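Alpha,alpha-trehalose-phosphate synthase (UDP-forming) (PDB 5UOF) is a glycosyltransferase of family 20, built on the two-domain GT-B fold. Local coordinates at residues Lys379-Val392 and Leu431-Leu445. Residues are numbered along the deposited sequence; the frame is centred on the assembly and turned at random.
With NA (sodium ion), chain C.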
loop_
_atom_site.group_PDB
_atom_site.type_symbol
_atom_site.label_atom_id
_atom_site.label_comp_id
_atom_site.label_asym_id
_atom_site.label_seq_id
_atom_site.Cartn_x
_atom_site.Cartn_y
_atom_site.Cartn_z
ATOM N N LYS A 379 8.530 4.804 -22.945
ATOM C CA LYS A 379 8.363 5.808 -23.988
ATOM C C LYS A 379 9.489 5.720 -25.011
ATOM O O LYS A 379 9.249 5.846 -26.223
ATOM C CB LYS A 379 8.295 7.206 -23.353
ATOM C CG LYS A 379 7.118 7.348 -22.361
ATOM C CD LYS A 379 6.881 8.787 -21.941
ATOM C CE LYS A 379 5.560 8.918 -21.140
ATOM N NZ LYS A 379 5.257 10.340 -20.745
ATOM N N GLU A 380 10.720 5.505 -24.535
ATOM C CA GLU A 380 11.865 5.318 -25.425
ATOM C C GLU A 380 11.681 4.099 -26.315
ATOM O O GLU A 380 12.075 4.117 -27.492
ATOM C CB GLU A 380 13.147 5.163 -24.613
ATOM C CG GLU A 380 13.549 6.429 -23.878
ATOM C CD GLU A 380 14.511 6.172 -22.728
ATOM O OE1 GLU A 380 14.928 5.015 -22.535
ATOM O OE2 GLU A 380 14.859 7.139 -22.024
ATOM N N TYR A 381 11.097 3.028 -25.766
ATOM C CA TYR A 381 10.860 1.835 -26.569
ATOM C C TYR A 381 9.967 2.156 -27.765
ATOM O O TYR A 381 10.300 1.835 -28.912
ATOM C CB TYR A 381 10.244 0.715 -25.712
ATOM C CG TYR A 381 10.096 -0.510 -26.569
ATOM C CD1 TYR A 381 11.182 -1.342 -26.793
ATOM C CD2 TYR A 381 8.900 -0.775 -27.234
ATOM C CE1 TYR A 381 11.077 -2.433 -27.637
ATOM C CE2 TYR A 381 8.776 -1.881 -28.069
ATOM C CZ TYR A 381 9.880 -2.700 -28.273
ATOM O OH TYR A 381 9.787 -3.775 -29.125
ATOM N N VAL A 382 8.827 2.803 -27.515
ATOM C CA VAL A 382 7.914 3.152 -28.605
ATOM C C VAL A 382 8.611 4.071 -29.599
ATOM O O VAL A 382 8.562 3.860 -30.819
ATOM C CB VAL A 382 6.640 3.805 -28.040
ATOM C CG1 VAL A 382 5.757 4.364 -29.160
ATOM C CG2 VAL A 382 5.861 2.807 -27.180
ATOM N N ALA A 383 9.276 5.111 -29.083
ATOM C CA ALA A 383 9.888 6.098 -29.971
ATOM C C ALA A 383 10.939 5.477 -30.885
ATOM O O ALA A 383 11.206 6.002 -31.976
ATOM C CB ALA A 383 10.508 7.226 -29.141
ATOM N N SER A 384 11.552 4.372 -30.464
ATOM C CA SER A 384 12.609 3.752 -31.249
ATOM C C SER A 384 12.085 2.934 -32.428
ATOM O O SER A 384 12.872 2.580 -33.310
ATOM C CB SER A 384 13.464 2.852 -30.343
ATOM O OG SER A 384 14.145 3.607 -29.355
ATOM N N GLN A 385 10.795 2.621 -32.474
ATOM C CA GLN A 385 10.326 1.619 -33.426
ATOM C C GLN A 385 10.275 2.143 -34.852
ATOM O O GLN A 385 10.016 3.325 -35.105
ATOM C CB GLN A 385 8.935 1.116 -33.036
ATOM C CG GLN A 385 8.934 0.480 -31.652
ATOM C CD GLN A 385 9.968 -0.629 -31.548
ATOM O OE1 GLN A 385 9.969 -1.577 -32.349
ATOM N NE2 GLN A 385 10.879 -0.502 -30.587
ATOM N N ASP A 386 10.506 1.225 -35.797
ATOM C CA ASP A 386 10.281 1.522 -37.201
ATOM C C ASP A 386 8.778 1.430 -37.440
ATOM O O ASP A 386 8.199 0.364 -37.217
ATOM C CB ASP A 386 11.044 0.526 -38.086
ATOM C CG ASP A 386 11.000 0.888 -39.574
ATOM O OD1 ASP A 386 9.987 1.464 -40.039
ATOM O OD2 ASP A 386 11.991 0.602 -40.291
ATOM N N PRO A 387 8.106 2.508 -37.853
ATOM C CA PRO A 387 6.649 2.419 -38.041
ATOM C C PRO A 387 6.235 1.446 -39.127
ATOM O O PRO A 387 5.060 1.059 -39.156
ATOM C CB PRO A 387 6.239 3.856 -38.397
ATOM C CG PRO A 387 7.483 4.489 -38.934
ATOM C CD PRO A 387 8.629 3.844 -38.192
ATOM N N ALA A 388 7.150 1.044 -40.019
ATOM C CA ALA A 388 6.805 0.062 -41.040
ATOM C C ALA A 388 6.695 -1.349 -40.478
ATOM O O ALA A 388 6.076 -2.211 -41.112
ATOM C CB ALA A 388 7.840 0.081 -42.167
ATOM N N ASP A 389 7.272 -1.604 -39.310
ATOM C CA ASP A 389 7.265 -2.915 -38.668
ATOM C C ASP A 389 7.518 -2.716 -37.177
ATOM O O ASP A 389 8.594 -3.062 -36.673
ATOM C CB ASP A 389 8.328 -3.822 -39.293
ATOM C CG ASP A 389 8.296 -5.252 -38.743
ATOM O OD1 ASP A 389 7.289 -5.642 -38.116
ATOM O OD2 ASP A 389 9.296 -5.988 -38.930
ATOM N N PRO A 390 6.570 -2.137 -36.443
ATOM C CA PRO A 390 6.885 -1.680 -35.085
ATOM C C PRO A 390 6.655 -2.745 -34.023
ATOM O O PRO A 390 5.748 -3.571 -34.117
ATOM C CB PRO A 390 5.921 -0.499 -34.902
ATOM C CG PRO A 390 4.719 -0.884 -35.706
ATOM C CD PRO A 390 5.233 -1.696 -36.888
ATOM N N GLY A 391 7.496 -2.706 -32.991
ATOM C CA GLY A 391 7.348 -3.619 -31.870
ATOM C C GLY A 391 6.141 -3.293 -31.008
ATOM O O GLY A 391 5.509 -2.243 -31.139
ATOM N N VAL A 392 5.819 -4.233 -30.109
ATOM C CA VAL A 392 4.670 -4.135 -29.216
ATOM C C VAL A 392 5.172 -3.881 -27.805
ATOM O O VAL A 392 6.087 -4.569 -27.337
ATOM C CB VAL A 392 3.828 -5.420 -29.235
ATOM C CG1 VAL A 392 2.686 -5.323 -28.211
ATOM C CG2 VAL A 392 3.301 -5.688 -30.636
ATOM N N LEU A 431 0.686 -7.302 -38.116
ATOM C CA LEU A 431 1.263 -5.991 -38.417
ATOM C C LEU A 431 0.243 -4.864 -38.301
ATOM O O LEU A 431 0.546 -3.794 -37.755
ATOM C CB LEU A 431 1.849 -6.019 -39.827
ATOM C CG LEU A 431 2.386 -4.675 -40.315
ATOM C CD1 LEU A 431 3.586 -4.224 -39.450
ATOM C CD2 LEU A 431 2.753 -4.738 -41.798
ATOM N N ALA A 432 -0.967 -5.070 -38.843
ATOM C CA ALA A 432 -1.940 -3.984 -38.857
ATOM C C ALA A 432 -2.267 -3.520 -37.444
ATOM O O ALA A 432 -2.339 -2.315 -37.182
ATOM C CB ALA A 432 -3.204 -4.416 -39.606
ATOM N N GLU A 433 -2.469 -4.465 -36.518
ATOM C CA GLU A 433 -2.722 -4.084 -35.130
ATOM C C GLU A 433 -1.475 -3.483 -34.480
ATOM O O GLU A 433 -1.564 -2.500 -33.722
ATOM C CB GLU A 433 -3.231 -5.302 -34.341
ATOM C CG GLU A 433 -3.633 -4.921 -32.906
ATOM C CD GLU A 433 -4.047 -6.119 -32.047
ATOM O OE1 GLU A 433 -4.174 -5.935 -30.814
ATOM O OE2 GLU A 433 -4.245 -7.228 -32.588
ATOM N N ARG A 434 -0.298 -4.041 -34.765
ATOM C CA ARG A 434 0.915 -3.463 -34.196
ATOM C C ARG A 434 1.063 -2.009 -34.618
ATOM O O ARG A 434 1.441 -1.152 -33.810
ATOM C CB ARG A 434 2.150 -4.260 -34.622
ATOM C CG ARG A 434 2.205 -5.646 -33.985
ATOM C CD ARG A 434 3.548 -6.324 -34.212
ATOM N NE ARG A 434 3.693 -6.888 -35.561
ATOM C CZ ARG A 434 4.544 -6.445 -36.480
ATOM N NH1 ARG A 434 5.335 -5.394 -36.239
ATOM N NH2 ARG A 434 4.609 -7.069 -37.650
ATOM N N GLN A 435 0.731 -1.711 -35.876
ATOM C CA GLN A 435 0.855 -0.338 -36.359
ATOM C C GLN A 435 -0.205 0.564 -35.746
ATOM O O GLN A 435 0.077 1.722 -35.422
ATOM C CB GLN A 435 0.765 -0.309 -37.886
ATOM C CG GLN A 435 2.008 -0.860 -38.562
ATOM C CD GLN A 435 1.889 -0.896 -40.072
ATOM O OE1 GLN A 435 0.861 -1.298 -40.631
ATOM N NE2 GLN A 435 2.951 -0.484 -40.743
ATOM N N ALA A 436 -1.434 0.062 -35.594
ATOM C CA ALA A 436 -2.475 0.871 -34.974
ATOM C C ALA A 436 -2.074 1.247 -33.555
ATOM O O ALA A 436 -2.162 2.416 -33.162
ATOM C CB ALA A 436 -3.813 0.125 -34.987
ATOM N N ARG A 437 -1.591 0.266 -32.785
ATOM C CA ARG A 437 -1.169 0.541 -31.411
ATOM C C ARG A 437 0.045 1.459 -31.374
ATOM O O ARG A 437 0.125 2.371 -30.533
ATOM C CB ARG A 437 -0.860 -0.769 -30.690
ATOM C CG ARG A 437 -2.081 -1.646 -30.475
ATOM C CD ARG A 437 -1.692 -2.983 -29.893
ATOM N NE ARG A 437 -2.897 -3.701 -29.482
ATOM C CZ ARG A 437 -3.512 -3.517 -28.316
ATOM N NH1 ARG A 437 -3.024 -2.661 -27.418
ATOM N NH2 ARG A 437 -4.619 -4.191 -28.044
ATOM N N HIS A 438 1.012 1.217 -32.257
ATOM C CA HIS A 438 2.202 2.053 -32.285
ATOM C C HIS A 438 1.849 3.503 -32.593
ATOM O O HIS A 438 2.332 4.425 -31.923
ATOM C CB HIS A 438 3.199 1.528 -33.317
ATOM C CG HIS A 438 4.390 2.417 -33.473
ATOM N ND1 HIS A 438 5.357 2.526 -32.497
ATOM C CD2 HIS A 438 4.739 3.284 -34.453
ATOM C CE1 HIS A 438 6.270 3.400 -32.884
ATOM N NE2 HIS A 438 5.914 3.884 -34.061
ATOM N N GLU A 439 1.004 3.731 -33.612
ATOM C CA GLU A 439 0.698 5.107 -33.976
ATOM C C GLU A 439 -0.143 5.777 -32.904
ATOM O O GLU A 439 -0.022 6.986 -32.693
ATOM C CB GLU A 439 -0.008 5.166 -35.333
ATOM C CG GLU A 439 0.856 4.668 -36.488
ATOM C CD GLU A 439 2.045 5.584 -36.775
ATOM O OE1 GLU A 439 1.932 6.802 -36.510
ATOM O OE2 GLU A 439 3.086 5.084 -37.268
ATOM N N GLU A 440 -1.002 5.011 -32.231
ATOM C CA GLU A 440 -1.732 5.539 -31.084
ATOM C C GLU A 440 -0.774 6.037 -30.004
ATOM O O GLU A 440 -0.904 7.164 -29.509
ATOM C CB GLU A 440 -2.663 4.451 -30.550
ATOM C CG GLU A 440 -3.441 4.803 -29.304
ATOM C CD GLU A 440 -4.378 3.676 -28.904
ATOM O OE1 GLU A 440 -4.604 2.765 -29.724
ATOM O OE2 GLU A 440 -4.884 3.686 -27.775
ATOM N N ASN A 441 0.220 5.217 -29.650
ATOM C CA ASN A 441 1.193 5.615 -28.636
ATOM C C ASN A 441 2.079 6.755 -29.122
ATOM O O ASN A 441 2.359 7.697 -28.373
ATOM C CB ASN A 441 2.054 4.417 -28.237
ATOM C CG ASN A 441 1.323 3.459 -27.309
ATOM O OD1 ASN A 441 0.323 3.823 -26.706
ATOM N ND2 ASN A 441 1.823 2.233 -27.192
ATOM N N LEU A 442 2.538 6.681 -30.370
ATOM C CA LEU A 442 3.449 7.700 -30.885
ATOM C C LEU A 442 2.778 9.071 -30.936
ATOM O O LEU A 442 3.422 10.098 -30.674
ATOM C CB LEU A 442 3.945 7.284 -32.266
ATOM C CG LEU A 442 4.865 8.250 -33.000
ATOM C CD1 LEU A 442 6.091 8.577 -32.149
ATOM C CD2 LEU A 442 5.285 7.640 -34.326
ATOM N N ALA A 443 1.484 9.109 -31.267
ATOM C CA ALA A 443 0.768 10.379 -31.274
ATOM C C ALA A 443 0.726 10.983 -29.877
ATOM O O ALA A 443 0.893 12.197 -29.716
ATOM C CB ALA A 443 -0.641 10.187 -31.830
ATOM N N ARG A 444 0.530 10.147 -28.854
ATOM C CA ARG A 444 0.562 10.645 -27.480
ATOM C C ARG A 444 1.952 11.154 -27.108
ATOM O O ARG A 444 2.086 12.197 -26.451
ATOM C CB ARG A 444 0.111 9.545 -26.510
ATOM C CG ARG A 444 -1.350 9.092 -26.674
ATOM C CD ARG A 444 -2.353 10.228 -26.427
ATOM N NE ARG A 444 -2.248 10.806 -25.086
ATOM C CZ ARG A 444 -2.949 10.408 -24.026
ATOM N NH1 ARG A 444 -3.818 9.407 -24.130
ATOM N NH2 ARG A 444 -2.776 11.014 -22.854
ATOM N N LEU A 445 3.003 10.433 -27.511
ATOM C CA LEU A 445 4.355 10.902 -27.201
ATOM C C LEU A 445 4.629 12.243 -27.855
ATOM O O LEU A 445 5.290 13.107 -27.270
ATOM C CB LEU A 445 5.404 9.891 -27.657
ATOM C CG LEU A 445 5.372 8.522 -26.976
ATOM C CD1 LEU A 445 6.424 7.609 -27.580
ATOM C CD2 LEU A 445 5.614 8.688 -25.474
HETATM NA NA NA C . 11.116 -3.209 -33.543
HETATM O O HOH W 1 8.294 5.465 -34.628
HETATM O O HOH W 2 10.824 -1.799 -35.511
HETATM O O HOH W 3 2.884 2.497 -38.106
HETATM O O HOH W 4 9.533 -4.777 -34.752
HETATM O O HOH W 5 5.585 0.602 -30.448
HETATM O O HOH W 6 2.642 -1.943 -31.311
#
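Arg-434 of helix 431-445 grips Asp-389 and Pro-390, in the loop after helix 379-384, through the edge of its guanidinium group. Its NH1 gives two hydrogen bonds: one to Pro-390 O at 2.8 Å, with the acceptor in the guanidinium plane though the nitrogen stands above the carbonyl plane, and one to Asp-389 OD1 at 2.7 Å. The latter belongs to a salt bridge in which OD1 is met nearly along its C-O bond, the carboxylate and guanidinium planes lying 67° apart; NH2 adds a weak bond to the same oxygen. The next residue, Gln-435, keeps its chain extended beyond CG, and NE2 donates to Pro-387 O (3.1 Å), in the carbonyl plane and fairly straight at 161°.

Two waters lie in the plane of the His-438 ring, at its edge: one joins NE2 to Gln-385 O, the other ND1 to Gly-391 O. With CG anti to the backbone N (chi1 175°), the ring is carried away from its own helix, in between Val-382 and Pro-390. Val-382 O lies in the ring plane at its edge, 3.1 Å from CE1, and Pro-390 CB sits over one face in a CH-pi contact, 3.9 Å from the centroid.

The apolar part lies toward the other end. Val-382 is a knob in a hole formed by His-438, Asn-441, Leu-442 and Leu-445, its CG1 3.7 Å from Leu-445 CD1. The other methyl of Leu-445, CD2, rests along the aliphatic chain of Lys-379, whose NZ pairs with Glu-404.

Gln-385 joins the packing to the metal site: CB meets His-438 CE1, while the chain, bent at chi2, turns OE1 away to the sodium ion (2.3 Å), which Arg-360 O, Ser-362 O and two waters also bind. Helix 431-445 thus packs across both helix 379-384 and the loop leading from it into strand 392-396, in the Rossmann-like domain of the GT-B fold that holds the six-stranded parallel sheet.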